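Local atomic coordinates of putative peptide ABC-transport system periplasmic peptide-binding protein (Campylobacter jejuni, PDB entry 4OEV), a protein that binds nickel(II) outside the cytoplasm, here together with oxalate, as the extracytoplasmic solute-binding component of an ABC-type nickel importer. Residues E334-S339 / S375-F380; D240-M245 / S379-W384; N247-F252 / F413-D418. One frame throughout, in Å; residues are numbered along the deposited sequence.

Interaction 1 of 3, residues E334-S339 / S375-F380; sequences EIWAMS and SKVDSF. With OXL (oxalate ion), chain D.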
loop_
_atom_site.group_PDB
_atom_site.type_symbol
_atom_site.label_atom_id
_atom_site.label_comp_id
_atom_site.label_asym_id
_atom_site.label_seq_id
_atom_site.Cartn_x
_atom_site.Cartn_y
_atom_site.Cartn_z
ATOM N N GLU A 334 -17.882 -3.979 -17.290
ATOM C CA GLU A 334 -17.519 -2.595 -16.974
ATOM C C GLU A 334 -16.111 -2.492 -16.445
ATOM O O GLU A 334 -15.624 -3.412 -15.786
ATOM C CB GLU A 334 -18.480 -2.001 -15.968
ATOM C CG GLU A 334 -19.884 -1.935 -16.485
ATOM C CD GLU A 334 -20.869 -1.530 -15.426
ATOM O OE1 GLU A 334 -21.971 -1.115 -15.831
ATOM O OE2 GLU A 334 -20.544 -1.652 -14.200
ATOM N N ILE A 335 -15.446 -1.381 -16.753
ATOM C CA ILE A 335 -14.124 -1.100 -16.184
ATOM C C ILE A 335 -14.243 0.151 -15.316
ATOM O O ILE A 335 -14.549 1.223 -15.839
ATOM C CB ILE A 335 -13.076 -0.864 -17.288
ATOM C CG1 ILE A 335 -12.982 -2.073 -18.223
ATOM C CG2 ILE A 335 -11.735 -0.550 -16.693
ATOM C CD1 ILE A 335 -12.319 -1.713 -19.581
ATOM N N TRP A 336 -14.024 0.033 -14.007
ATOM C CA TRP A 336 -14.212 1.166 -13.115
ATOM C C TRP A 336 -12.877 1.824 -12.731
ATOM O O TRP A 336 -11.884 1.128 -12.479
ATOM C CB TRP A 336 -14.956 0.717 -11.850
ATOM C CG TRP A 336 -16.447 0.482 -12.075
ATOM C CD1 TRP A 336 -17.032 -0.454 -12.908
ATOM C CD2 TRP A 336 -17.523 1.187 -11.453
ATOM N NE1 TRP A 336 -18.407 -0.356 -12.842
ATOM C CE2 TRP A 336 -18.732 0.640 -11.957
ATOM C CE3 TRP A 336 -17.586 2.242 -10.530
ATOM C CZ2 TRP A 336 -19.983 1.103 -11.554
ATOM C CZ3 TRP A 336 -18.842 2.712 -10.137
ATOM C CH2 TRP A 336 -20.016 2.131 -10.647
ATOM N N ALA A 337 -12.844 3.158 -12.697
ATOM C CA ALA A 337 -11.619 3.874 -12.324
ATOM C C ALA A 337 -11.958 4.962 -11.340
ATOM O O ALA A 337 -13.039 5.559 -11.417
ATOM C CB ALA A 337 -10.900 4.505 -13.582
ATOM N N MET A 338 -11.027 5.216 -10.413
ATOM C CA MET A 338 -11.119 6.387 -9.553
ATOM C C MET A 338 -11.073 7.666 -10.392
ATOM O O MET A 338 -10.036 7.937 -10.994
ATOM C CB MET A 338 -9.957 6.397 -8.557
ATOM C CG MET A 338 -9.881 5.170 -7.630
ATOM S SD MET A 338 -8.403 5.368 -6.666
ATOM C CE MET A 338 -8.439 3.946 -5.546
ATOM N N SER A 339 -12.159 8.444 -10.425
ATOM C CA SER A 339 -12.250 9.608 -11.317
ATOM C C SER A 339 -11.338 10.753 -10.900
ATOM O O SER A 339 -11.042 11.622 -11.718
ATOM C CB SER A 339 -13.700 10.094 -11.433
ATOM O OG SER A 339 -14.217 10.471 -10.173
ATOM N N SER A 375 -15.066 -4.011 -4.660
ATOM C CA SER A 375 -15.154 -5.456 -4.766
ATOM C C SER A 375 -16.480 -5.854 -5.430
ATOM O O SER A 375 -16.762 -7.049 -5.546
ATOM C CB SER A 375 -15.051 -6.142 -3.372
ATOM O OG SER A 375 -16.245 -5.939 -2.637
ATOM N N LYS A 376 -17.317 -4.879 -5.795
ATOM C CA LYS A 376 -18.622 -5.196 -6.382
ATOM C C LYS A 376 -18.746 -4.757 -7.860
ATOM O O LYS A 376 -19.860 -4.687 -8.375
ATOM C CB LYS A 376 -19.763 -4.552 -5.601
ATOM C CG LYS A 376 -19.830 -4.917 -4.128
ATOM C CD LYS A 376 -20.478 -6.257 -3.906
ATOM C CE LYS A 376 -20.698 -6.523 -2.396
ATOM N NZ LYS A 376 -21.852 -5.748 -1.806
ATOM N N VAL A 377 -17.604 -4.466 -8.501
ATOM C CA VAL A 377 -17.588 -4.052 -9.922
ATOM C C VAL A 377 -16.928 -5.114 -10.774
ATOM O O VAL A 377 -16.134 -5.902 -10.272
ATOM C CB VAL A 377 -16.837 -2.706 -10.103
ATOM C CG1 VAL A 377 -17.561 -1.616 -9.330
ATOM C CG2 VAL A 377 -15.412 -2.832 -9.634
ATOM N N ASP A 378 -17.253 -5.164 -12.084
ATOM C CA ASP A 378 -16.724 -6.223 -12.926
ATOM C C ASP A 378 -15.226 -6.218 -12.991
ATOM O O ASP A 378 -14.581 -7.269 -13.063
ATOM C CB ASP A 378 -17.237 -6.127 -14.412
ATOM C CG ASP A 378 -18.774 -6.159 -14.547
ATOM O OD1 ASP A 378 -19.462 -6.832 -13.725
ATOM O OD2 ASP A 378 -19.302 -5.508 -15.502
ATOM N N SER A 379 -14.657 -5.017 -13.076
ATOM C CA SER A 379 -13.222 -4.873 -13.055
ATOM C C SER A 379 -12.887 -3.458 -12.575
ATOM O O SER A 379 -13.753 -2.549 -12.589
ATOM C CB SER A 379 -12.616 -5.170 -14.428
ATOM O OG SER A 379 -12.995 -4.214 -15.418
ATOM N N PHE A 380 -11.662 -3.284 -12.133
ATOM C CA PHE A 380 -11.282 -2.086 -11.381
ATOM C C PHE A 380 -9.814 -1.767 -11.645
ATOM O O PHE A 380 -8.984 -2.676 -11.617
ATOM C CB PHE A 380 -11.530 -2.328 -9.850
ATOM C CG PHE A 380 -11.193 -1.148 -8.979
ATOM C CD1 PHE A 380 -12.032 -0.043 -8.932
ATOM C CD2 PHE A 380 -10.040 -1.164 -8.191
ATOM C CE1 PHE A 380 -11.718 1.044 -8.108
ATOM C CE2 PHE A 380 -9.723 -0.073 -7.355
ATOM C CZ PHE A 380 -10.547 1.030 -7.336
HETATM C C1 OXL D . -6.100 0.886 -4.901
HETATM C C2 OXL D . -6.356 0.046 -3.655
HETATM O O1 OXL D . -6.438 0.522 -6.106
HETATM O O2 OXL D . -7.348 -0.704 -3.693
HETATM O O3 OXL D . -5.573 1.998 -4.696
HETATM O O4 OXL D . -5.693 0.210 -2.564
HETATM O O HOH W 1 -19.953 -3.558 -12.500
#

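Interaction 2 of 3, residues D240-M245 / S379-W384; sequences DYRALM and SFLIGW. With OXL (oxalate ion), chain D.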
loop_
_atom_site.group_PDB
_atom_site.type_symbol
_atom_site.label_atom_id
_atom_site.label_comp_id
_atom_site.label_asym_id
_atom_site.label_seq_id
_atom_site.Cartn_x
_atom_site.Cartn_y
_atom_site.Cartn_z
ATOM N N ASP A 240 5.089 0.452 -6.094
ATOM C CA ASP A 240 3.674 0.593 -6.393
ATOM C C ASP A 240 3.354 0.231 -7.847
ATOM O O ASP A 240 3.942 0.817 -8.754
ATOM C CB ASP A 240 3.255 2.033 -6.120
ATOM C CG ASP A 240 1.760 2.207 -6.132
ATOM O OD1 ASP A 240 1.026 1.196 -6.120
ATOM O OD2 ASP A 240 1.310 3.354 -6.099
ATOM N N TYR A 241 2.433 -0.698 -8.080
ATOM C CA TYR A 241 2.021 -1.003 -9.492
ATOM C C TYR A 241 0.529 -0.727 -9.752
ATOM O O TYR A 241 -0.280 -0.683 -8.824
ATOM C CB TYR A 241 2.352 -2.466 -9.853
ATOM C CG TYR A 241 1.585 -3.479 -9.003
ATOM C CD1 TYR A 241 0.263 -3.816 -9.315
ATOM C CD2 TYR A 241 2.188 -4.110 -7.922
ATOM C CE1 TYR A 241 -0.453 -4.733 -8.517
ATOM C CE2 TYR A 241 1.483 -5.047 -7.137
ATOM C CZ TYR A 241 0.172 -5.320 -7.433
ATOM O OH TYR A 241 -0.537 -6.212 -6.670
ATOM N N ARG A 242 0.163 -0.520 -11.025
ATOM C CA ARG A 242 -1.224 -0.401 -11.438
ATOM C C ARG A 242 -1.575 -1.633 -12.261
ATOM O O ARG A 242 -0.725 -2.165 -12.937
ATOM C CB ARG A 242 -1.515 0.861 -12.303
ATOM C CG ARG A 242 -1.322 2.162 -11.514
ATOM C CD ARG A 242 -2.462 2.432 -10.561
ATOM N NE ARG A 242 -2.084 3.448 -9.596
ATOM C CZ ARG A 242 -1.410 3.214 -8.476
ATOM N NH1 ARG A 242 -1.005 1.987 -8.148
ATOM N NH2 ARG A 242 -1.114 4.221 -7.678
ATOM N N ALA A 243 -2.823 -2.057 -12.170
ATOM C CA ALA A 243 -3.310 -3.274 -12.848
ATOM C C ALA A 243 -4.797 -3.188 -13.046
ATOM O O ALA A 243 -5.455 -2.419 -12.334
ATOM C CB ALA A 243 -2.927 -4.567 -11.984
ATOM N N LEU A 244 -5.337 -3.976 -14.008
ATOM C CA LEU A 244 -6.769 -4.219 -14.074
ATOM C C LEU A 244 -7.086 -5.395 -13.145
ATOM O O LEU A 244 -6.572 -6.493 -13.363
ATOM C CB LEU A 244 -7.253 -4.573 -15.502
ATOM C CG LEU A 244 -8.756 -4.744 -15.585
ATOM C CD1 LEU A 244 -9.336 -3.381 -15.311
ATOM C CD2 LEU A 244 -9.165 -5.283 -17.057
ATOM N N MET A 245 -7.931 -5.156 -12.140
ATOM C CA MET A 245 -8.415 -6.223 -11.220
ATOM C C MET A 245 -9.602 -6.898 -11.902
ATOM O O MET A 245 -10.592 -6.229 -12.131
ATOM C CB MET A 245 -8.873 -5.619 -9.888
ATOM C CG MET A 245 -9.338 -6.606 -8.692
ATOM S SD MET A 245 -10.720 -5.898 -7.725
ATOM C CE MET A 245 -12.073 -6.147 -8.884
ATOM N N SER A 379 -14.657 -5.017 -13.076
ATOM C CA SER A 379 -13.222 -4.873 -13.055
ATOM C C SER A 379 -12.887 -3.458 -12.575
ATOM O O SER A 379 -13.753 -2.549 -12.589
ATOM C CB SER A 379 -12.616 -5.170 -14.428
ATOM O OG SER A 379 -12.995 -4.214 -15.418
ATOM N N PHE A 380 -11.662 -3.284 -12.133
ATOM C CA PHE A 380 -11.282 -2.086 -11.381
ATOM C C PHE A 380 -9.814 -1.767 -11.645
ATOM O O PHE A 380 -8.984 -2.676 -11.617
ATOM C CB PHE A 380 -11.530 -2.328 -9.850
ATOM C CG PHE A 380 -11.193 -1.148 -8.979
ATOM C CD1 PHE A 380 -12.032 -0.043 -8.932
ATOM C CD2 PHE A 380 -10.040 -1.164 -8.191
ATOM C CE1 PHE A 380 -11.718 1.044 -8.108
ATOM C CE2 PHE A 380 -9.723 -0.073 -7.355
ATOM C CZ PHE A 380 -10.547 1.030 -7.336
ATOM N N LEU A 381 -9.498 -0.491 -11.925
ATOM C CA LEU A 381 -8.127 -0.073 -12.180
ATOM C C LEU A 381 -7.470 0.076 -10.796
ATOM O O LEU A 381 -7.568 1.139 -10.202
ATOM C CB LEU A 381 -8.081 1.260 -12.955
ATOM C CG LEU A 381 -6.877 1.399 -13.904
ATOM C CD1 LEU A 381 -5.570 1.222 -13.170
ATOM C CD2 LEU A 381 -6.942 0.359 -15.000
ATOM N N ILE A 382 -6.840 -0.998 -10.340
ATOM C CA ILE A 382 -6.385 -1.208 -8.941
ATOM C C ILE A 382 -4.886 -0.924 -8.798
ATOM O O ILE A 382 -4.191 -0.777 -9.806
ATOM C CB ILE A 382 -6.680 -2.685 -8.533
ATOM C CG1 ILE A 382 -6.694 -2.881 -6.984
ATOM C CG2 ILE A 382 -5.544 -3.607 -9.122
ATOM C CD1 ILE A 382 -7.348 -4.201 -6.587
ATOM N N GLY A 383 -4.350 -0.829 -7.553
ATOM C CA GLY A 383 -2.927 -0.631 -7.420
ATOM C C GLY A 383 -2.571 -1.239 -6.019
ATOM O O GLY A 383 -3.460 -1.277 -5.170
ATOM N N TRP A 384 -1.351 -1.752 -5.846
ATOM C CA TRP A 384 -0.833 -2.233 -4.519
ATOM C C TRP A 384 0.658 -2.149 -4.581
ATOM O O TRP A 384 1.204 -1.899 -5.636
ATOM C CB TRP A 384 -1.220 -3.704 -4.212
ATOM C CG TRP A 384 -2.661 -3.985 -4.112
ATOM C CD1 TRP A 384 -3.429 -4.738 -4.989
ATOM C CD2 TRP A 384 -3.535 -3.528 -3.105
ATOM N NE1 TRP A 384 -4.741 -4.748 -4.563
ATOM C CE2 TRP A 384 -4.818 -4.035 -3.393
ATOM C CE3 TRP A 384 -3.352 -2.779 -1.932
ATOM C CZ2 TRP A 384 -5.917 -3.781 -2.569
ATOM C CZ3 TRP A 384 -4.453 -2.519 -1.132
ATOM C CH2 TRP A 384 -5.703 -3.036 -1.444
HETATM C C1 OXL D . -6.100 0.886 -4.901
HETATM C C2 OXL D . -6.356 0.046 -3.655
HETATM O O1 OXL D . -6.438 0.522 -6.106
HETATM O O2 OXL D . -7.348 -0.704 -3.693
HETATM O O3 OXL D . -5.573 1.998 -4.696
HETATM O O4 OXL D . -5.693 0.210 -2.564
#

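Interaction 3 of 3, residues N247-F252 / F413-D418; sequences NLDNEF and FGHYHD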
loop_
_atom_site.group_PDB
_atom_site.type_symbol
_atom_site.label_atom_id
_atom_site.label_comp_id
_atom_site.label_asym_id
_atom_site.label_seq_id
_atom_site.Cartn_x
_atom_site.Cartn_y
_atom_site.Cartn_z
ATOM N N ASN A 247 -12.891 -9.126 -11.555
ATOM C CA ASN A 247 -13.788 -9.643 -10.550
ATOM C C ASN A 247 -14.140 -11.069 -10.972
ATOM O O ASN A 247 -14.754 -11.304 -12.016
ATOM C CB ASN A 247 -15.070 -8.795 -10.365
ATOM C CG ASN A 247 -15.889 -9.282 -9.168
ATOM O OD1 ASN A 247 -15.918 -10.503 -8.925
ATOM N ND2 ASN A 247 -16.566 -8.360 -8.423
ATOM N N LEU A 248 -13.762 -12.029 -10.156
ATOM C CA LEU A 248 -13.907 -13.418 -10.591
ATOM C C LEU A 248 -15.347 -13.893 -10.444
ATOM O O LEU A 248 -15.656 -14.999 -10.917
ATOM C CB LEU A 248 -12.944 -14.348 -9.793
ATOM C CG LEU A 248 -11.478 -14.497 -10.244
ATOM C CD1 LEU A 248 -11.416 -14.735 -11.685
ATOM C CD2 LEU A 248 -10.619 -13.240 -10.014
ATOM N N ASP A 249 -16.244 -13.100 -9.813
ATOM C CA ASP A 249 -17.659 -13.447 -9.790
ATOM C C ASP A 249 -18.325 -13.181 -11.172
ATOM O O ASP A 249 -19.437 -13.649 -11.428
ATOM C CB ASP A 249 -18.478 -12.656 -8.763
ATOM C CG ASP A 249 -18.104 -13.001 -7.300
ATOM O OD1 ASP A 249 -17.335 -13.987 -7.115
ATOM O OD2 ASP A 249 -18.602 -12.265 -6.398
ATOM N N ASN A 250 -17.679 -12.384 -12.009
ATOM C CA ASN A 250 -18.283 -12.004 -13.317
ATOM C C ASN A 250 -18.353 -13.203 -14.254
ATOM O O ASN A 250 -17.377 -13.943 -14.359
ATOM C CB ASN A 250 -17.453 -10.858 -13.934
ATOM C CG ASN A 250 -17.963 -10.465 -15.330
ATOM O OD1 ASN A 250 -17.526 -11.051 -16.307
ATOM N ND2 ASN A 250 -18.873 -9.497 -15.414
ATOM N N GLU A 251 -19.474 -13.395 -14.967
ATOM C CA GLU A 251 -19.676 -14.631 -15.755
ATOM C C GLU A 251 -18.625 -14.806 -16.870
ATOM O O GLU A 251 -18.194 -15.927 -17.170
ATOM C CB GLU A 251 -21.101 -14.669 -16.369
ATOM C CG GLU A 251 -21.380 -13.531 -17.366
ATOM C CD GLU A 251 -22.692 -13.706 -18.138
ATOM O OE1 GLU A 251 -22.924 -14.812 -18.692
ATOM O OE2 GLU A 251 -23.494 -12.741 -18.168
ATOM N N PHE A 252 -18.123 -13.692 -17.411
ATOM C CA PHE A 252 -17.116 -13.789 -18.445
ATOM C C PHE A 252 -15.732 -13.828 -17.858
ATOM O O PHE A 252 -14.897 -14.660 -18.259
ATOM C CB PHE A 252 -17.204 -12.587 -19.440
ATOM C CG PHE A 252 -18.545 -12.434 -20.054
ATOM C CD1 PHE A 252 -19.057 -13.444 -20.873
ATOM C CD2 PHE A 252 -19.316 -11.291 -19.819
ATOM C CE1 PHE A 252 -20.322 -13.335 -21.442
ATOM C CE2 PHE A 252 -20.584 -11.149 -20.409
ATOM C CZ PHE A 252 -21.099 -12.185 -21.202
ATOM N N PHE A 413 -10.089 -8.074 -3.366
ATOM C CA PHE A 413 -11.315 -7.494 -3.766
ATOM C C PHE A 413 -11.952 -8.146 -5.004
ATOM O O PHE A 413 -13.147 -7.927 -5.220
ATOM C CB PHE A 413 -11.135 -5.988 -4.010
ATOM C CG PHE A 413 -10.758 -5.200 -2.743
ATOM C CD1 PHE A 413 -11.093 -5.680 -1.508
ATOM C CD2 PHE A 413 -10.192 -3.949 -2.828
ATOM C CE1 PHE A 413 -10.758 -4.955 -0.332
ATOM C CE2 PHE A 413 -9.888 -3.227 -1.656
ATOM C CZ PHE A 413 -10.173 -3.728 -0.443
ATOM N N GLY A 414 -11.149 -8.893 -5.783
ATOM C CA GLY A 414 -11.621 -9.597 -6.975
ATOM C C GLY A 414 -12.129 -10.990 -6.670
ATOM O O GLY A 414 -12.641 -11.666 -7.565
ATOM N N HIS A 415 -12.037 -11.413 -5.407
ATOM C CA HIS A 415 -12.562 -12.724 -5.002
ATOM C C HIS A 415 -11.810 -13.817 -5.692
ATOM O O HIS A 415 -12.384 -14.782 -6.220
ATOM C CB HIS A 415 -14.055 -12.810 -5.288
ATOM C CG HIS A 415 -14.767 -11.570 -4.844
ATOM N ND1 HIS A 415 -14.829 -11.187 -3.513
ATOM C CD2 HIS A 415 -15.364 -10.584 -5.555
ATOM C CE1 HIS A 415 -15.449 -10.019 -3.432
ATOM N NE2 HIS A 415 -15.784 -9.636 -4.663
ATOM N N TYR A 416 -10.510 -13.646 -5.697
ATOM C CA TYR A 416 -9.603 -14.596 -6.376
ATOM C C TYR A 416 -9.323 -15.794 -5.485
ATOM O O TYR A 416 -8.929 -15.586 -4.358
ATOM C CB TYR A 416 -8.309 -13.889 -6.683
ATOM C CG TYR A 416 -7.229 -14.730 -7.351
ATOM C CD1 TYR A 416 -7.399 -15.218 -8.653
ATOM C CD2 TYR A 416 -6.031 -14.963 -6.721
ATOM C CE1 TYR A 416 -6.386 -15.961 -9.280
ATOM C CE2 TYR A 416 -5.015 -15.676 -7.332
ATOM C CZ TYR A 416 -5.193 -16.178 -8.618
ATOM O OH TYR A 416 -4.118 -16.906 -9.194
ATOM N N HIS A 417 -9.528 -17.024 -5.961
ATOM C CA HIS A 417 -9.240 -18.238 -5.141
ATOM C C HIS A 417 -8.369 -19.183 -5.939
ATOM O O HIS A 417 -8.839 -19.785 -6.909
ATOM C CB HIS A 417 -10.540 -18.935 -4.746
ATOM C CG HIS A 417 -11.397 -18.133 -3.820
ATOM N ND1 HIS A 417 -11.750 -18.576 -2.553
ATOM C CD2 HIS A 417 -11.972 -16.917 -3.967
ATOM C CE1 HIS A 417 -12.506 -17.661 -1.971
ATOM N NE2 HIS A 417 -12.648 -16.639 -2.805
ATOM N N ASP A 418 -7.099 -19.315 -5.584
ATOM C CA ASP A 418 -6.180 -20.246 -6.281
ATOM C C ASP A 418 -5.412 -21.070 -5.285
ATOM O O ASP A 418 -4.765 -20.501 -4.378
ATOM C CB ASP A 418 -5.185 -19.501 -7.151
ATOM C CG ASP A 418 -4.319 -20.419 -7.973
ATOM O OD1 ASP A 418 -3.209 -20.824 -7.536
ATOM O OD2 ASP A 418 -4.761 -20.766 -9.097
#

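Interaction 1 of 3, residues E334-S339 / S375-F380
With CG anti to its carbonyl carbon (chi1 -75°), Trp336 lays its indole across Val377, whose CG1, likewise anti to the carbonyl carbon, sits over the five-membered ring, 3.5 Å from its centroid. This CH-pi contact suits a slim branched valine. Glu334 continues extended beyond CG, so that its carboxylate reaches the indole rim in the ring plane; Trp336 NE1 donates to Glu334 OE2 at 2.8 Å, which fixes the ring's rotation. The same oxygen receives a water that accepts from Asp378 N. The carboxylate of Asp378 accepts from the facing backbone: Glu334 N meets the anti lone pair of Asp378 OD2 at 2.7 Å. Glu334 OE2 lies 4.3 Å from Asp378 OD2, and the N-H group that each accepts from would probably offset part of the repulsion. Ser379 OG, in the crowded position, donates to Glu334 O at 2.8 Å. A single bridge joins Trp336 to Phe380, with Trp336 N bonded to Ser379 O at 3.0 Å. The unbranched Met338 stretches until CE meets the edge of Phe380 at CZ, and both residues border the oxalate. Strand 329-338 lies between strand 361-367 and the start of strand 379-384, with helix 342-357 packed against Ile335 and Ala337.

Interaction 2 of 3, residues D240-M245 / S379-W384
Six backbone hydrogen bonds, that from Trp384 N to Tyr241 O weak, hold strand 241-245 antiparallel to 379-384, and the contact is tightest where Gly383 faces Arg242 in a non-hydrogen-bonded pair. Arg242 bends at chi2 (-76°) so that NH1 lies 3.3 Å from Gly383 CA, where a side chain would clash. From there the guanidinium grips Asp240 end-on, NH1 to OD1 and NH2 to OD2, both at 3.0 Å and above the carboxylate plane. Asp240 OD1 also accepts from His480 ND1, so this salt bridge stands behind a nickel ligand as its second shell. The ladder belongs to the antiparallel sheet that also holds strand 454-467 in this family 5 solute-binding protein, and strand 379-384 lines the ligand pocket. Gly383 N gives oxalate O1 a weak hydrogen bond at 2.9 Å, while Trp384 covers oxalate O4 with one ring face. Tyr241, its CG in the crowded position, turns its ring over Trp384 O and brings OH to the indole edge. At the other end Met245, bent at chi2 and chi3, also packs closely, CG on Ile382 CD1 at 3.8 Å. The reverse face is looser: Leu244 CD1 barely meets Leu381 CD2, at 4.5 Å; both leucines lean instead on Leu351 of helix 342-357.

Interaction 3 of 3, residues N247-F252 / F413-D418
One backbone hydrogen bond joins these two loops: Leu248 N donates to Gly414 O at 2.8 Å, nearly straight at 172° and in the carbonyl plane. Here the chains are closest, 4.2 Å between Asn247 CA and Gly414 CA. Polar bonds within 247-252 set up the donor side. A type I turn runs from Asn247 to Asn250, and Asn247, with CG anti to its backbone N (chi1 -172°), folds OD1 onto Asp249 N at 2.8 Å, an Asx turn to which asparagine is well suited. A second Asx turn follows, Asn250 OD1 accepting from Phe252 N.

Between the two loops, His415 makes contacts of flat groups rather than bonds. Asn247 OD1 comes to the ring edge, 3.4 Å from His415 CD2, the amide turned 46° against the imidazole. Asp249 brings its carboxylate almost parallel to the ring, with OD2 3.7 Å from His415 CD2. His415 ND1 is bonded to Asp403, and NE2 to Ser375 O, which holds the ring's orientation; the carboxylates of Asp249 and Asp403 would be expected to stabilise a protonated imidazole, though its charge is not seen. The apolar part belongs to Leu248, whose CD2 touches the edge of Tyr416 at CD1, 4.0 Å away. Tyr416 OH bonds to Asn451 O, and its side chain touches Leu448 of helix 434-450. The contact joins the loop between strand 241-246 and helix 256-265 to the loop leading into helix 419-429, where Asp418 is the N-cap.

How the interactions relate
Going from the N terminus, strand 241-246 comes first, and the chain returns to it 134 residues later, when 379-384 pairs with it in interaction 2. Just after that strand, loop 247-252 waits still longer, until 413-418 closes interaction 3; the two closures cross. Interaction 1 is a shorter loop, from 334-339 to 375-380, which lies wholly within the span of interaction 3 and ends on the same segment as interaction 2, sharing Ser379 and Phe380. Trp336 O and Leu381 N, 2.9 Å apart, probably link the bridge of interaction 1 to the ladder. Asp378 and Ser375 reach Asn247 and His415 of interaction 3, and Met245 SD packs on Gly414. Strand 379-384 thereby ties two sheets, and the segment before it the loops.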